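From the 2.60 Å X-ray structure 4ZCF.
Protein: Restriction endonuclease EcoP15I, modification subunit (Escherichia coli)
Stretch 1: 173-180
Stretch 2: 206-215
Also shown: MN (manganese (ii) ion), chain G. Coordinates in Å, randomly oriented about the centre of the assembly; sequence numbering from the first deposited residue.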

ATOM      1  N   ALA A 173      -0.409 -13.519  18.409  1.00 37.15           N
ATOM      2  CA  ALA A 173      -1.059 -12.621  19.380  1.00 36.26           C
ATOM      3  C   ALA A 173      -0.836 -11.172  18.936  1.00 40.38           C
ATOM      4  O   ALA A 173      -1.804 -10.390  18.841  1.00 39.63           O
ATOM      5  CB  ALA A 173      -0.495 -12.844  20.771  1.00 36.77           C
ATOM      6  N   TRP A 174       0.434 -10.849  18.552  1.00 36.24           N
ATOM      7  CA  TRP A 174       0.809  -9.530  18.021  1.00 34.75           C
ATOM      8  C   TRP A 174       0.036  -9.170  16.748  1.00 36.29           C
ATOM      9  O   TRP A 174      -0.474  -8.061  16.659  1.00 36.29           O
ATOM     10  CB  TRP A 174       2.321  -9.416  17.824  1.00 32.98           C
ATOM     11  CG  TRP A 174       2.783  -8.001  17.615  1.00 33.33           C
ATOM     12  CD1 TRP A 174       3.140  -7.105  18.583  1.00 36.15           C
ATOM     13  CD2 TRP A 174       2.936  -7.316  16.352  1.00 32.18           C
ATOM     14  NE1 TRP A 174       3.527  -5.911  18.005  1.00 35.97           N
ATOM     15  CE2 TRP A 174       3.394  -6.007  16.637  1.00 36.80           C
ATOM     16  CE3 TRP A 174       2.742  -7.688  15.006  1.00 31.83           C
ATOM     17  CZ2 TRP A 174       3.662  -5.068  15.624  1.00 34.90           C
ATOM     18  CZ3 TRP A 174       2.986  -6.754  14.002  1.00 32.44           C
ATOM     19  CH2 TRP A 174       3.462  -5.473  14.310  1.00 33.16           C
ATOM     20  N   LEU A 175      -0.112 -10.116  15.797  1.00 33.40           N
ATOM     21  CA  LEU A 175      -0.871  -9.900  14.550  1.00 33.18           C
ATOM     22  C   LEU A 175      -2.375  -9.737  14.798  1.00 40.07           C
ATOM     23  O   LEU A 175      -3.034  -8.971  14.091  1.00 40.69           O
ATOM     24  CB  LEU A 175      -0.600 -11.011  13.532  1.00 33.08           C
ATOM     25  CG  LEU A 175       0.834 -11.111  12.948  1.00 37.55           C
ATOM     26  CD1 LEU A 175       1.049 -12.459  12.292  1.00 37.89           C
ATOM     27  CD2 LEU A 175       1.118 -10.028  11.914  1.00 38.08           C
ATOM     28  N   THR A 176      -2.909 -10.407  15.847  1.00 38.28           N
ATOM     29  CA  THR A 176      -4.318 -10.313  16.251  1.00 37.79           C
ATOM     30  C   THR A 176      -4.559  -8.893  16.782  1.00 42.27           C
ATOM     31  O   THR A 176      -5.629  -8.324  16.557  1.00 44.42           O
ATOM     32  CB  THR A 176      -4.671 -11.418  17.291  1.00 39.98           C
ATOM     33  OG1 THR A 176      -4.210 -12.688  16.823  1.00 35.38           O
ATOM     34  CG2 THR A 176      -6.174 -11.499  17.595  1.00 33.36           C
ATOM     35  N   PHE A 177      -3.563  -8.329  17.481  1.00 36.89           N
ATOM     36  CA  PHE A 177      -3.618  -6.977  18.032  1.00 35.19           C
ATOM     37  C   PHE A 177      -3.587  -5.876  16.957  1.00 38.03           C
ATOM     38  O   PHE A 177      -4.498  -5.045  16.965  1.00 36.87           O
ATOM     39  CB  PHE A 177      -2.562  -6.775  19.137  1.00 36.94           C
ATOM     40  CG  PHE A 177      -2.369  -5.342  19.600  1.00 38.80           C
ATOM     41  CD1 PHE A 177      -3.395  -4.655  20.240  1.00 41.94           C
ATOM     42  CD2 PHE A 177      -1.157  -4.689  19.408  1.00 40.71           C
ATOM     43  CE1 PHE A 177      -3.223  -3.335  20.648  1.00 43.12           C
ATOM     44  CE2 PHE A 177      -0.994  -3.367  19.798  1.00 44.08           C
ATOM     45  CZ  PHE A 177      -2.026  -2.700  20.419  1.00 42.66           C
ATOM     46  N   ILE A 178      -2.585  -5.865  16.025  1.00 34.83           N
ATOM     47  CA  ILE A 178      -2.518  -4.795  14.997  1.00 34.95           C
ATOM     48  C   ILE A 178      -3.516  -4.852  13.862  1.00 36.67           C
ATOM     49  O   ILE A 178      -3.948  -3.788  13.429  1.00 35.60           O
ATOM     50  CB  ILE A 178      -1.095  -4.399  14.485  1.00 39.33           C
ATOM     51  CG1 ILE A 178      -0.280  -5.616  14.061  1.00 40.32           C
ATOM     52  CG2 ILE A 178      -0.321  -3.525  15.495  1.00 42.62           C
ATOM     53  CD1 ILE A 178      -0.521  -6.111  12.669  1.00 47.65           C
ATOM     54  N   TYR A 179      -3.799  -6.059  13.297  1.00 33.80           N
ATOM     55  CA  TYR A 179      -4.719  -6.227  12.161  1.00 32.97           C
ATOM     56  C   TYR A 179      -5.965  -5.308  12.167  1.00 36.49           C
ATOM     57  O   TYR A 179      -6.143  -4.574  11.176  1.00 38.45           O
ATOM     58  CB  TYR A 179      -5.121  -7.710  11.930  1.00 35.06           C
ATOM     59  CG  TYR A 179      -6.013  -7.910  10.712  1.00 38.08           C
ATOM     60  CD1 TYR A 179      -7.375  -7.626  10.764  1.00 39.36           C
ATOM     61  CD2 TYR A 179      -5.480  -8.325   9.491  1.00 39.34           C
ATOM     62  CE1 TYR A 179      -8.177  -7.704   9.631  1.00 39.38           C
ATOM     63  CE2 TYR A 179      -6.283  -8.436   8.355  1.00 40.41           C
ATOM     64  CZ  TYR A 179      -7.633  -8.125   8.432  1.00 49.83           C
ATOM     65  OH  TYR A 179      -8.456  -8.206   7.331  1.00 55.50           O
ATOM     66  N   PRO A 180      -6.877  -5.340  13.191  1.00 29.84           N
ATOM     67  CA  PRO A 180      -8.093  -4.524  13.087  1.00 27.95           C
ATOM     68  C   PRO A 180      -7.824  -3.027  13.117  1.00 32.56           C
ATOM     69  O   PRO A 180      -8.588  -2.247  12.537  1.00 32.32           O
ATOM     70  CB  PRO A 180      -8.927  -5.007  14.261  1.00 29.29           C
ATOM     71  CG  PRO A 180      -7.935  -5.481  15.262  1.00 33.79           C
ATOM     72  CD  PRO A 180      -6.892  -6.142  14.438  1.00 30.33           C
ATOM     73  N   GLN A 206       6.732  -9.984   9.671  1.00 36.12           N
ATOM     74  CA  GLN A 206       5.313 -10.268   9.993  1.00 35.17           C
ATOM     75  C   GLN A 206       4.391  -9.089   9.753  1.00 40.02           C
ATOM     76  O   GLN A 206       3.284  -9.288   9.255  1.00 42.16           O
ATOM     77  CB  GLN A 206       5.156 -10.758  11.430  1.00 36.52           C
ATOM     78  CG  GLN A 206       5.670 -12.187  11.646  1.00 42.84           C
ATOM     79  CD  GLN A 206       7.178 -12.335  11.782  1.00 46.56           C
ATOM     80  OE1 GLN A 206       7.970 -11.368  11.841  1.00 33.46           O
ATOM     81  NE2 GLN A 206       7.596 -13.575  11.860  1.00 43.38           N
ATOM     82  N   LEU A 207       4.835  -7.857  10.082  1.00 35.04           N
ATOM     83  CA  LEU A 207       4.049  -6.641   9.842  1.00 32.88           C
ATOM     84  C   LEU A 207       4.022  -6.320   8.369  1.00 36.78           C
ATOM     85  O   LEU A 207       2.975  -5.949   7.846  1.00 38.39           O
ATOM     86  CB  LEU A 207       4.660  -5.464  10.602  1.00 32.21           C
ATOM     87  CG  LEU A 207       4.150  -4.050  10.292  1.00 34.50           C
ATOM     88  CD1 LEU A 207       2.654  -3.839  10.742  1.00 31.31           C
ATOM     89  CD2 LEU A 207       5.101  -3.031  10.871  1.00 35.79           C
ATOM     90  N   LYS A 208       5.170  -6.427   7.710  1.00 33.34           N
ATOM     91  CA  LYS A 208       5.334  -6.151   6.295  1.00 34.63           C
ATOM     92  C   LYS A 208       4.435  -7.065   5.494  1.00 41.07           C
ATOM     93  O   LYS A 208       3.791  -6.595   4.550  1.00 40.69           O
ATOM     94  CB  LYS A 208       6.809  -6.319   5.866  1.00 37.39           C
ATOM     95  CG  LYS A 208       7.599  -5.023   5.813  1.00 44.64           C
ATOM     96  CD  LYS A 208       7.196  -4.098   4.631  1.00 58.83           C
ATOM     97  CE  LYS A 208       7.819  -4.464   3.304  1.00 75.69           C
ATOM     98  NZ  LYS A 208       7.073  -5.558   2.624  1.00 90.08           N
ATOM     99  N   LEU A 209       4.348  -8.355   5.909  1.00 39.26           N
ATOM    100  CA  LEU A 209       3.455  -9.337   5.282  1.00 40.32           C
ATOM    101  C   LEU A 209       1.967  -9.063   5.538  1.00 43.70           C
ATOM    102  O   LEU A 209       1.172  -9.202   4.600  1.00 45.05           O
ATOM    103  CB  LEU A 209       3.861 -10.801   5.570  1.00 41.17           C
ATOM    104  CG  LEU A 209       5.208 -11.273   4.923  1.00 46.04           C
ATOM    105  CD1 LEU A 209       5.378 -12.752   5.053  1.00 46.19           C
ATOM    106  CD2 LEU A 209       5.293 -10.916   3.448  1.00 46.13           C
ATOM    107  N   VAL A 210       1.592  -8.582   6.753  1.00 38.30           N
ATOM    108  CA  VAL A 210       0.194  -8.194   7.052  1.00 37.26           C
ATOM    109  C   VAL A 210      -0.205  -6.901   6.339  1.00 40.42           C
ATOM    110  O   VAL A 210      -1.373  -6.731   5.999  1.00 41.77           O
ATOM    111  CB  VAL A 210      -0.172  -8.227   8.559  1.00 41.43           C
ATOM    112  CG1 VAL A 210       0.214  -6.949   9.270  1.00 40.98           C
ATOM    113  CG2 VAL A 210      -1.649  -8.517   8.762  1.00 41.91           C
ATOM    114  N   CYS A 211       0.770  -6.005   6.075  1.00 35.10           N
ATOM    115  CA  CYS A 211       0.538  -4.751   5.352  1.00 33.98           C
ATOM    116  C   CYS A 211       0.302  -5.026   3.899  1.00 36.11           C
ATOM    117  O   CYS A 211      -0.452  -4.303   3.239  1.00 36.29           O
ATOM    118  CB  CYS A 211       1.695  -3.787   5.546  1.00 34.65           C
ATOM    119  SG  CYS A 211       1.625  -2.862   7.086  1.00 38.74           S
ATOM    120  N   ASP A 212       0.965  -6.075   3.393  1.00 32.20           N
ATOM    121  CA  ASP A 212       0.779  -6.593   2.045  1.00 31.33           C
ATOM    122  C   ASP A 212      -0.668  -7.047   1.920  1.00 35.03           C
ATOM    123  O   ASP A 212      -1.349  -6.607   1.010  1.00 33.34           O
ATOM    124  CB  ASP A 212       1.772  -7.727   1.750  1.00 32.66           C
ATOM    125  CG  ASP A 212       3.214  -7.281   1.480  1.00 41.70           C
ATOM    126  OD1 ASP A 212       3.428  -6.078   1.216  1.00 42.46           O
ATOM    127  OD2 ASP A 212       4.126  -8.157   1.483  1.00 49.41           O
ATOM    128  N   GLU A 213      -1.178  -7.780   2.920  1.00 34.64           N
ATOM    129  CA  GLU A 213      -2.568  -8.242   2.976  1.00 36.43           C
ATOM    130  C   GLU A 213      -3.573  -7.095   2.972  1.00 42.74           C
ATOM    131  O   GLU A 213      -4.414  -7.038   2.066  1.00 44.86           O
ATOM    132  CB  GLU A 213      -2.779  -9.117   4.238  1.00 38.34           C
ATOM    133  CG  GLU A 213      -3.205 -10.545   3.958  1.00 47.08           C
ATOM    134  CD  GLU A 213      -4.674 -10.671   3.639  1.00 75.29           C
ATOM    135  OE1 GLU A 213      -5.503 -10.245   4.479  1.00 66.70           O
ATOM    136  OE2 GLU A 213      -4.997 -11.165   2.534  1.00 76.71           O
ATOM    137  N   ILE A 214      -3.483  -6.180   3.983  1.00 37.33           N
ATOM    138  CA  ILE A 214      -4.378  -5.030   4.180  1.00 35.83           C
ATOM    139  C   ILE A 214      -4.255  -3.959   3.081  1.00 38.97           C
ATOM    140  O   ILE A 214      -5.280  -3.399   2.684  1.00 38.49           O
ATOM    141  CB  ILE A 214      -4.255  -4.457   5.664  1.00 38.61           C
ATOM    142  CG1 ILE A 214      -4.687  -5.490   6.716  1.00 38.19           C
ATOM    143  CG2 ILE A 214      -4.960  -3.096   5.911  1.00 36.78           C
ATOM    144  CD1 ILE A 214      -3.805  -5.520   7.914  1.00 43.81           C
ATOM    145  N   PHE A 215      -3.023  -3.638   2.602  1.00 35.26           N
ATOM    146  CA  PHE A 215      -2.880  -2.559   1.604  1.00 34.06           C
ATOM    147  C   PHE A 215      -2.587  -2.969   0.189  1.00 41.60           C
ATOM    148  O   PHE A 215      -2.720  -2.147  -0.713  1.00 43.23           O
ATOM    149  CB  PHE A 215      -1.806  -1.566   2.034  1.00 34.83           C
ATOM    150  CG  PHE A 215      -2.072  -0.847   3.329  1.00 35.08           C
ATOM    151  CD1 PHE A 215      -2.734   0.375   3.339  1.00 36.30           C
ATOM    152  CD2 PHE A 215      -1.585  -1.349   4.532  1.00 36.37           C
ATOM    153  CE1 PHE A 215      -2.966   1.049   4.535  1.00 37.08           C
ATOM    154  CE2 PHE A 215      -1.792  -0.663   5.727  1.00 38.88           C
ATOM    155  CZ  PHE A 215      -2.503   0.515   5.729  1.00 36.90           C
TER
HETATM  156 MN    MN G 702      -6.161 -12.931   1.481  1.00 75.95          MN

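Val 210 lies at the apolar centre of the contact between the two helices. Its CA-to-CB bond points toward the opposing stretch, and its small branched side chain is met by three residues of the first helix. CG1 of Val 210 comes to 3.6 Å from CD1 of Ile 178, CB of Val 210 lies 4.0 Å from CD2 of Leu 175, and CG2 of Val 210 is 3.9 Å from CD2 of Tyr 179. Leu 175, Ile 178 and Tyr 179 follow the three- and four-residue spacing that gathers side chains on one side of a helix, so a single valine can touch all of them. These are van der Waals contacts between buried side chains, and their stability comes from close packing and the exclusion of water.

The helices run in broadly the same direction, with 37° between their N-to-C axes and a closest axial approach of 11.0 Å. That separation leaves room for leucine, isoleucine and aromatic side chains between the backbones. The nearest CA atoms across the contact pair Leu 175 with Leu 207, at 7.5 Å, and Tyr 179 with Val 210, at 7.4 Å, so both chains advance together along the contact. No hydrogen bond crosses it. Each backbone instead satisfies its own helical pattern, as in Tyr 179 N to Leu 175 O (3.1 Å) and Ile 214 N to Val 210 O (3.0 Å). The first helix is kinked at Pro 180, whose ring nitrogen carries no hydrogen and makes no bond to the preceding turn; the CA-to-CB bond of this residue points away from the second helix.

Toward the start of the stretches, Leu 207 meets Trp 174 and Ile 178. The indole, with chi1 in the t rotamer, presents its edge to Leu 207, whose CB lies near the ring plane and 3.9 Å from CH2 of Trp 174. The contact of Leu 207 CD1 with Ile 178 CD1 is looser, at 4.4 Å. Leu 175 also packs against the backbone of Gln 206: its CD2 is 3.5 Å from O of Gln 206, the same carbonyl oxygen that accepts the helical bond from Val 210 N. The CA-to-CB bond of Gln 206 points toward the first helix, but the end of the side chain leads away, leaving the aliphatic CB 4.1 Å from CD2 of Leu 175.

At the other end, Tyr 179 gives up the most surface of any residue in the contact. Its CA-to-CB bond points sideways, yet the t rotamer brings the ring nearer the second helix, where its CD2 lies 3.6 Å from CD1 of Ile 214. The polar margin begins at Glu 213, whose OE1 sits near the plane of the tyrosine ring, 4.3 Å from CE2 of Tyr 179, a proximity without a hydrogen bond. The other carboxylate oxygen, OE2 of Glu 213, binds the manganese ion MN at 2.4 Å, an electrostatic bond between anion and cation.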